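Local coordinates for protein NRD1 (Saccharomyces cerevisiae, PDB 3CLJ) that binds the serine-phosphorylated C-terminal domain of RNA polymerase II as part of the Nrd1-Nab3-Sen1 termination complex, at residues V100-L105 and Q134-N139. Residues are numbered along the deposited sequence; the frame is centred on the assembly and turned at random.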
loop_
_atom_site.group_PDB
_atom_site.type_symbol
_atom_site.label_atom_id
_atom_site.label_comp_id
_atom_site.label_asym_id
_atom_site.label_seq_id
_atom_site.Cartn_x
_atom_site.Cartn_y
_atom_site.Cartn_z
ATOM N N VAL A 100 -5.764 2.479 -8.316
ATOM C CA VAL A 100 -6.685 1.799 -7.387
ATOM C C VAL A 100 -6.698 2.347 -5.960
ATOM O O VAL A 100 -7.505 1.887 -5.160
ATOM C CB VAL A 100 -6.433 0.251 -7.273
ATOM C CG1 VAL A 100 -6.672 -0.439 -8.673
ATOM C CG2 VAL A 100 -5.056 0.011 -6.671
ATOM N N ILE A 101 -5.815 3.307 -5.638
ATOM C CA ILE A 101 -5.689 3.767 -4.266
ATOM C C ILE A 101 -7.002 4.335 -3.629
ATOM O O ILE A 101 -7.220 4.184 -2.428
ATOM C CB ILE A 101 -4.476 4.744 -4.055
ATOM C CG1 ILE A 101 -4.006 4.680 -2.617
ATOM C CG2 ILE A 101 -4.772 6.207 -4.509
ATOM C CD1 ILE A 101 -3.661 3.292 -2.109
ATOM N N GLN A 102 -7.838 5.027 -4.413
ATOM C CA GLN A 102 -9.079 5.501 -3.846
ATOM C C GLN A 102 -10.037 4.366 -3.469
ATOM O O GLN A 102 -10.668 4.433 -2.396
ATOM C CB GLN A 102 -9.736 6.429 -4.825
ATOM C CG GLN A 102 -8.917 7.675 -4.977
ATOM C CD GLN A 102 -9.461 8.580 -6.045
ATOM O OE1 GLN A 102 -8.852 8.734 -7.099
ATOM N NE2 GLN A 102 -10.643 9.134 -5.806
ATOM N N GLU A 103 -10.138 3.343 -4.335
ATOM C CA GLU A 103 -10.882 2.100 -4.027
ATOM C C GLU A 103 -10.380 1.471 -2.714
ATOM O O GLU A 103 -11.163 1.110 -1.798
ATOM C CB GLU A 103 -10.734 1.075 -5.167
ATOM C CG GLU A 103 -11.237 -0.332 -4.839
ATOM C CD GLU A 103 -10.631 -1.414 -5.727
ATOM O OE1 GLU A 103 -10.171 -1.088 -6.871
ATOM O OE2 GLU A 103 -10.629 -2.585 -5.259
ATOM N N LEU A 104 -9.058 1.324 -2.643
ATOM C CA LEU A 104 -8.474 0.646 -1.510
ATOM C C LEU A 104 -8.641 1.471 -0.242
ATOM O O LEU A 104 -8.884 0.907 0.804
ATOM C CB LEU A 104 -6.967 0.355 -1.741
ATOM C CG LEU A 104 -6.607 -0.535 -2.922
ATOM C CD1 LEU A 104 -5.059 -0.784 -2.871
ATOM C CD2 LEU A 104 -7.410 -1.846 -2.988
ATOM N N LEU A 105 -8.399 2.774 -0.317
ATOM C CA LEU A 105 -8.616 3.650 0.860
ATOM C C LEU A 105 -10.046 3.693 1.363
ATOM O O LEU A 105 -10.268 3.593 2.568
ATOM C CB LEU A 105 -8.212 5.107 0.533
ATOM C CG LEU A 105 -6.688 5.318 0.496
ATOM C CD1 LEU A 105 -6.329 6.602 -0.372
ATOM C CD2 LEU A 105 -6.084 5.363 1.926
ATOM N N GLN A 134 0.016 11.983 -6.044
ATOM C CA GLN A 134 -0.283 13.398 -6.203
ATOM C C GLN A 134 -1.329 13.719 -7.290
ATOM O O GLN A 134 -1.934 14.796 -7.277
ATOM C CB GLN A 134 1.011 14.223 -6.372
ATOM C CG GLN A 134 1.926 13.907 -7.573
ATOM C CD GLN A 134 1.442 14.366 -8.947
ATOM O OE1 GLN A 134 0.901 15.478 -9.136
ATOM N NE2 GLN A 134 1.678 13.511 -9.944
ATOM N N LYS A 135 -1.532 12.793 -8.236
ATOM C CA LYS A 135 -2.459 13.012 -9.333
ATOM C C LYS A 135 -3.909 12.826 -8.834
ATOM O O LYS A 135 -4.860 13.316 -9.456
ATOM C CB LYS A 135 -2.267 11.970 -10.449
ATOM C CG LYS A 135 -1.090 12.165 -11.362
ATOM C CD LYS A 135 -1.140 11.098 -12.451
ATOM C CE LYS A 135 0.072 11.198 -13.378
ATOM N NZ LYS A 135 -0.260 10.685 -14.749
ATOM N N SER A 136 -4.039 12.078 -7.754
ATOM C CA SER A 136 -5.334 11.748 -7.117
ATOM C C SER A 136 -5.785 12.797 -6.117
ATOM O O SER A 136 -5.014 13.280 -5.340
ATOM C CB SER A 136 -5.236 10.450 -6.379
ATOM O OG SER A 136 -5.137 9.432 -7.318
ATOM N N TYR A 137 -7.062 13.160 -6.168
ATOM C CA TYR A 137 -7.578 14.025 -5.110
ATOM C C TYR A 137 -7.962 13.108 -3.949
ATOM O O TYR A 137 -8.895 12.331 -4.058
ATOM C CB TYR A 137 -8.773 14.826 -5.615
ATOM C CG TYR A 137 -9.361 15.734 -4.545
ATOM C CD1 TYR A 137 -8.613 16.807 -4.037
ATOM C CD2 TYR A 137 -10.689 15.534 -4.065
ATOM C CE1 TYR A 137 -9.125 17.662 -3.085
ATOM C CE2 TYR A 137 -11.232 16.406 -3.105
ATOM C CZ TYR A 137 -10.439 17.460 -2.615
ATOM O OH TYR A 137 -10.921 18.330 -1.700
ATOM N N LEU A 138 -7.234 13.216 -2.839
ATOM C CA LEU A 138 -7.398 12.344 -1.694
ATOM C C LEU A 138 -7.950 13.143 -0.480
ATOM O O LEU A 138 -8.195 12.538 0.573
ATOM C CB LEU A 138 -6.029 11.684 -1.279
ATOM C CG LEU A 138 -5.514 10.668 -2.355
ATOM C CD1 LEU A 138 -4.310 9.883 -1.840
ATOM C CD2 LEU A 138 -6.597 9.653 -2.840
ATOM N N ASN A 139 -8.124 14.454 -0.633
ATOM C CA ASN A 139 -8.487 15.288 0.484
ATOM C C ASN A 139 -9.941 15.071 1.014
ATOM O O ASN A 139 -10.211 15.358 2.179
ATOM C CB ASN A 139 -8.199 16.738 0.131
ATOM C CG ASN A 139 -8.506 17.728 1.263
ATOM O OD1 ASN A 139 -9.347 18.625 1.104
ATOM N ND2 ASN A 139 -7.779 17.622 2.360
HETATM O O HOH W 1 -8.950 11.762 -7.989
#
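Leu-138 shows how one branched side chain, assisted by a water, can carry most of the direct contact between an irregular segment and a helix without any direct hydrogen bond between the two. With CG anti to its carbonyl carbon (chi1 -68°), it turns its CD2 methyl into the angle between Gln-102 and Leu-105, which lie three residues apart on helix 90-111. The chain of Gln-102 passes obliquely across it, and the aliphatic CG carbon of Gln-102 rests 3.7 Å from CD2 of Leu-138. Leu-105 meets it at about a right angle, methyl to methyl, its CD1 lying 3.9 Å from CD2 of Leu-138. Ile-101 packs more loosely, its CG2 4.2 Å from CD2 of Leu-138.

Beyond CG, Gln-102 extends (chi2 175°) past this apolar patch and carries its amide close to the backbone of 134-139, where a water spans the remaining gap: it donates to OE1 of Gln-102 at 3.2 Å and accepts from N of Tyr-137 at 3.0 Å. The CB of Ser-136 is directed at the helix, yet its OG is 3.8 Å from OE1 of Gln-102, too far for a hydrogen bond.

Phe-133 and Ile-141 extend the apolar layer, while Leu-105 continues inward to Leu-124 and Trp-127 of helix 114-130. The arrangement is partly buried packing in the all-helical CID fold, with Ile-101 and Leu-105 buried and Gln-102 exposed, packing the link between helices 114-130 and 144-149 against helix 90-111.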